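Local coordinates for protein sortase (Actinomyces oris, PDB 2XWG) that is a class C sortase of fimbrial assembly, probably a cysteine transpeptidase that joins pilin subunits, and carries bound calcium ions in this structure, at residues 152-156 against 157-161; 105-109 against 110-114. All blocks are in the same frame, centred on the assembly; numbering follows the deposited sequence.

Contact 1: 152-156 against 157-161; sequences TGLST and ATMFD
Asp161 turns its carboxylate back across the loop to the backbone of Gly153. Asp161 OD1 takes the N-H of Gly153 N at 2.7 Å on its syn side, with the donor tilted 19° out of the carboxylate plane and an N-H...O angle of 160°. The torsion of Asp161 (chi1 -83°) sets CG beside its own backbone N, from where OD1 also comes within 3.6 Å of Thr152 CG2, the two side chains crossing at a slant. A water lies inside the loop: it accepts from Leu154 N and lies within donating distance of Ala157 O (2.7 Å) and Asp161 OD1. A lysine in place of Asp161 would probably leave the Gly153 N-H without its carboxylate acceptor and the water without one of its partners. Farther along the loop, Leu154 lays CD2 alongside Ala157 CB (4.0 Å) and near Met159 CG. Asp161 N closes a type II' turn onto Thr158 O. The segment belongs to the long loop between strands 144-149 and 171-176, just past the predicted active-site His151; Thr152 OG1 bonds to Thr212 OG1, and Phe160 rests on Leu210 and Thr212 of strand 206-214, the strand that carries the predicted nucleophile Cys213.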
loop_
_atom_site.group_PDB
_atom_site.type_symbol
_atom_site.label_atom_id
_atom_site.label_comp_id
_atom_site.label_asym_id
_atom_site.label_seq_id
_atom_site.Cartn_x
_atom_site.Cartn_y
_atom_site.Cartn_z
ATOM N N THR A 152 -6.514 12.098 -0.322
ATOM C CA THR A 152 -7.739 12.625 -0.898
ATOM C C THR A 152 -7.669 14.120 -0.632
ATOM O O THR A 152 -7.297 14.530 0.480
ATOM C CB THR A 152 -8.981 12.079 -0.188
ATOM O OG1 THR A 152 -9.237 10.735 -0.606
ATOM C CG2 THR A 152 -10.170 12.900 -0.544
ATOM N N GLY A 153 -7.985 14.933 -1.642
ATOM C CA GLY A 153 -8.048 16.378 -1.474
ATOM C C GLY A 153 -6.786 17.214 -1.740
ATOM O O GLY A 153 -6.775 18.446 -1.540
ATOM N N LEU A 154 -5.721 16.579 -2.210
ATOM C CA LEU A 154 -4.475 17.310 -2.410
ATOM C C LEU A 154 -4.745 18.460 -3.381
ATOM O O LEU A 154 -4.104 19.512 -3.301
ATOM C CB LEU A 154 -3.390 16.372 -2.930
ATOM C CG LEU A 154 -1.965 16.899 -3.086
ATOM C CD1 LEU A 154 -1.435 17.274 -1.744
ATOM C CD2 LEU A 154 -1.079 15.820 -3.735
ATOM N N SER A 155 -5.731 18.248 -4.258
ATOM C CA SER A 155 -6.145 19.188 -5.318
ATOM C C SER A 155 -5.156 19.351 -6.514
ATOM O O SER A 155 -5.565 19.291 -7.690
ATOM C CB SER A 155 -6.523 20.546 -4.735
ATOM O OG SER A 155 -7.183 21.368 -5.688
ATOM N N THR A 156 -3.878 19.573 -6.229
ATOM C CA THR A 156 -2.891 19.626 -7.302
ATOM C C THR A 156 -2.615 18.254 -7.888
ATOM O O THR A 156 -1.822 18.131 -8.800
ATOM C CB THR A 156 -1.587 20.203 -6.825
ATOM O OG1 THR A 156 -1.072 19.387 -5.770
ATOM C CG2 THR A 156 -1.798 21.651 -6.321
ATOM N N ALA A 157 -3.274 17.225 -7.361
ATOM C CA ALA A 157 -3.206 15.881 -7.927
ATOM C C ALA A 157 -4.337 15.040 -7.352
ATOM O O ALA A 157 -4.626 15.127 -6.170
ATOM C CB ALA A 157 -1.878 15.249 -7.623
ATOM N N THR A 158 -4.965 14.229 -8.191
ATOM C CA THR A 158 -6.134 13.464 -7.788
ATOM C C THR A 158 -5.807 12.336 -6.801
ATOM O O THR A 158 -6.593 12.054 -5.883
ATOM C CB THR A 158 -6.829 12.855 -9.013
ATOM O OG1 THR A 158 -7.133 13.880 -9.961
ATOM C CG2 THR A 158 -8.104 12.187 -8.616
ATOM N N MET A 159 -4.658 11.686 -6.993
ATOM C CA MET A 159 -4.249 10.572 -6.142
ATOM C C MET A 159 -5.396 9.607 -5.925
ATOM O O MET A 159 -5.890 9.034 -6.897
ATOM C CB MET A 159 -3.669 11.047 -4.818
ATOM C CG MET A 159 -2.414 11.883 -4.980
ATOM S SD MET A 159 -1.220 11.099 -6.106
ATOM C CE MET A 159 0.163 12.211 -5.952
ATOM N N PHE A 160 -5.822 9.432 -4.672
ATOM C CA PHE A 160 -6.868 8.441 -4.305
ATOM C C PHE A 160 -8.237 9.091 -4.012
ATOM O O PHE A 160 -9.071 8.531 -3.261
ATOM C CB PHE A 160 -6.447 7.654 -3.055
ATOM C CG PHE A 160 -5.587 6.433 -3.338
ATOM C CD1 PHE A 160 -5.264 6.069 -4.628
ATOM C CD2 PHE A 160 -5.107 5.657 -2.295
ATOM C CE1 PHE A 160 -4.511 4.947 -4.883
ATOM C CE2 PHE A 160 -4.343 4.534 -2.540
ATOM C CZ PHE A 160 -4.046 4.180 -3.838
ATOM N N ASP A 161 -8.466 10.268 -4.591
ATOM C CA ASP A 161 -9.702 11.001 -4.340
ATOM C C ASP A 161 -10.907 10.084 -4.502
ATOM O O ASP A 161 -11.848 10.075 -3.676
ATOM C CB ASP A 161 -9.846 12.172 -5.311
ATOM C CG ASP A 161 -9.100 13.397 -4.866
ATOM O OD1 ASP A 161 -8.580 13.394 -3.734
ATOM O OD2 ASP A 161 -9.044 14.375 -5.646
HETATM O O HOH W 1 -5.539 14.197 -3.819
#

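Contact 2: 105-109 against 110-114; sequences IVIPS and IHVSL
Ile107 and Val112 pair across a beta hairpin of the sortase beta-barrel, formed by strands 103-107 and 112-118; the axes of the short segments 105-107 and 112-114 come within 4.6 Å and are antiparallel (175°). Their side chains lie side by side and point the same way. With chi1 -49°, Ile107 carries CG1 beside its backbone N, and an extended chi2 sends CD1 to Val112 CG1 at 3.5 Å. The other branch, Ile107 CG2, meets Ile110 CG1 at 3.4 Å. Ile110 offers that atom because its CG1 stands between backbone N and carbonyl carbon (chi1 54°), bringing the chain of a turn residue in beside the strand residues. Ile107 thus faces both Val112 and Ile110, CD1 reaching the first and CG2 the second. On the same face Ile105 adds CG2, which approaches Leu114 CB and, more loosely, Val112 CG1. Phe172 of strand 171-176 and Leu210 of strand 206-214 touch Ile105 and Ile107, whereas Val106 and Ser113 point to the other face.

Backbone bonds join the two strands at Ile105-Leu114 and Ile107-Val112. Ile105 and Leu114 exchange two nearly straight bonds, N to O in each direction, and Ile107 N gives a 2.7 Å bond to Val112 O. At the turn, His111 and Val112 both stand opposite Ile107, a G1 bulge made possible by the positive phi of His111. Ile107 O accepts two donors, Ile110 N from the turn and Val112 N from the strand, on opposite faces of its carbonyl plane. His111 swings its ring back over the turn, and a water lies between its NE2 and Ser109 O, the latter link weak. Pro108 O accepts the bond from His111 N at 2.8 Å and also sits 3.9 Å above one face of the His111 ring, offset toward the rim.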
loop_
_atom_site.group_PDB
_atom_site.type_symbol
_atom_site.label_atom_id
_atom_site.label_comp_id
_atom_site.label_asym_id
_atom_site.label_seq_id
_atom_site.Cartn_x
_atom_site.Cartn_y
_atom_site.Cartn_z
ATOM N N ILE A 105 0.287 0.726 -9.408
ATOM C CA ILE A 105 -1.075 0.264 -9.188
ATOM C C ILE A 105 -2.007 0.865 -10.190
ATOM O O ILE A 105 -1.894 2.038 -10.510
ATOM C CB ILE A 105 -1.587 0.647 -7.803
ATOM C CG1 ILE A 105 -3.023 0.137 -7.615
ATOM C CG2 ILE A 105 -1.529 2.154 -7.601
ATOM C CD1 ILE A 105 -3.430 0.156 -6.189
ATOM N N VAL A 106 -2.931 0.061 -10.691
ATOM C CA VAL A 106 -3.931 0.538 -11.629
ATOM C C VAL A 106 -5.276 0.040 -11.140
ATOM O O VAL A 106 -5.446 -1.155 -10.881
ATOM C CB VAL A 106 -3.678 0.058 -13.080
ATOM C CG1 VAL A 106 -3.569 -1.418 -13.117
ATOM C CG2 VAL A 106 -4.817 0.502 -13.996
ATOM N N ILE A 107 -6.210 0.973 -10.954
ATOM C CA ILE A 107 -7.568 0.671 -10.496
ATOM C C ILE A 107 -8.421 1.188 -11.617
ATOM O O ILE A 107 -8.819 2.343 -11.613
ATOM C CB ILE A 107 -7.875 1.431 -9.229
ATOM C CG1 ILE A 107 -6.740 1.228 -8.249
ATOM C CG2 ILE A 107 -9.206 0.943 -8.597
ATOM C CD1 ILE A 107 -6.638 2.299 -7.226
ATOM N N PRO A 108 -8.652 0.349 -12.624
ATOM C CA PRO A 108 -9.148 0.839 -13.904
ATOM C C PRO A 108 -10.426 1.594 -13.719
ATOM O O PRO A 108 -10.564 2.669 -14.300
ATOM C CB PRO A 108 -9.435 -0.429 -14.686
ATOM C CG PRO A 108 -8.674 -1.477 -14.012
ATOM C CD PRO A 108 -8.485 -1.111 -12.597
ATOM N N SER A 109 -11.345 1.058 -12.917
ATOM C CA SER A 109 -12.713 1.586 -12.884
ATOM C C SER A 109 -12.820 2.941 -12.241
ATOM O O SER A 109 -13.896 3.538 -12.266
ATOM C CB SER A 109 -13.675 0.631 -12.178
ATOM O OG SER A 109 -13.434 0.605 -10.778
ATOM N N ILE A 110 -11.727 3.414 -11.638
ATOM C CA ILE A 110 -11.647 4.799 -11.181
ATOM C C ILE A 110 -10.458 5.559 -11.787
ATOM O O ILE A 110 -10.077 6.633 -11.319
ATOM C CB ILE A 110 -11.688 4.913 -9.653
ATOM C CG1 ILE A 110 -10.635 4.050 -8.982
ATOM C CG2 ILE A 110 -13.069 4.469 -9.141
ATOM C CD1 ILE A 110 -10.251 4.581 -7.570
ATOM N N HIS A 111 -9.883 4.989 -12.847
ATOM C CA HIS A 111 -8.871 5.689 -13.620
ATOM C C HIS A 111 -7.672 6.079 -12.766
ATOM O O HIS A 111 -7.084 7.137 -12.947
ATOM C CB HIS A 111 -9.510 6.907 -14.289
ATOM C CG HIS A 111 -10.767 6.575 -15.029
ATOM N ND1 HIS A 111 -10.765 5.999 -16.277
ATOM C CD2 HIS A 111 -12.070 6.705 -14.684
ATOM C CE1 HIS A 111 -12.007 5.791 -16.672
ATOM N NE2 HIS A 111 -12.820 6.215 -15.725
ATOM N N VAL A 112 -7.324 5.230 -11.807
ATOM C CA VAL A 112 -6.101 5.423 -11.054
ATOM C C VAL A 112 -4.989 4.590 -11.662
ATOM O O VAL A 112 -5.118 3.364 -11.762
ATOM C CB VAL A 112 -6.239 4.977 -9.623
ATOM C CG1 VAL A 112 -4.872 4.685 -9.063
ATOM C CG2 VAL A 112 -6.964 6.044 -8.804
ATOM N N SER A 113 -3.917 5.265 -12.077
ATOM C CA SER A 113 -2.692 4.631 -12.566
ATOM C C SER A 113 -1.504 5.365 -11.974
ATOM O O SER A 113 -1.124 6.413 -12.477
ATOM C CB SER A 113 -2.613 4.740 -14.082
ATOM O OG SER A 113 -1.403 4.185 -14.529
ATOM N N LEU A 114 -0.925 4.822 -10.904
ATOM C CA LEU A 114 0.062 5.546 -10.100
ATOM C C LEU A 114 1.270 4.681 -9.702
ATOM O O LEU A 114 1.134 3.473 -9.548
ATOM C CB LEU A 114 -0.596 6.067 -8.820
ATOM C CG LEU A 114 -1.691 7.120 -8.944
ATOM C CD1 LEU A 114 -2.440 7.271 -7.616
ATOM C CD2 LEU A 114 -1.077 8.444 -9.375
HETATM O O HOH W 2 -15.447 5.941 -13.968
#

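In the fold
Contact 2 is partly buried and belongs to the sheet itself, whereas contact 1 is a surface loop beside the predicted active site; their centres are about 13 Å apart. Both are local, but their chemistry differs: the hairpin combines regular strand bonds with aliphatic packing on its inner face, while the loop relies on a carboxylate, a backbone N-H and a bridging water. They meet directly. Phe160 CE1 packs against Ile107 CD1 and Leu114 CD1, each at 4.1 Å, and Met159 O lies 3.7 Å from Val112 CG2. Both pack on strand 206-214, whose Leu210 touches Phe160 of contact 1 and Ile105 and Ile107 of contact 2.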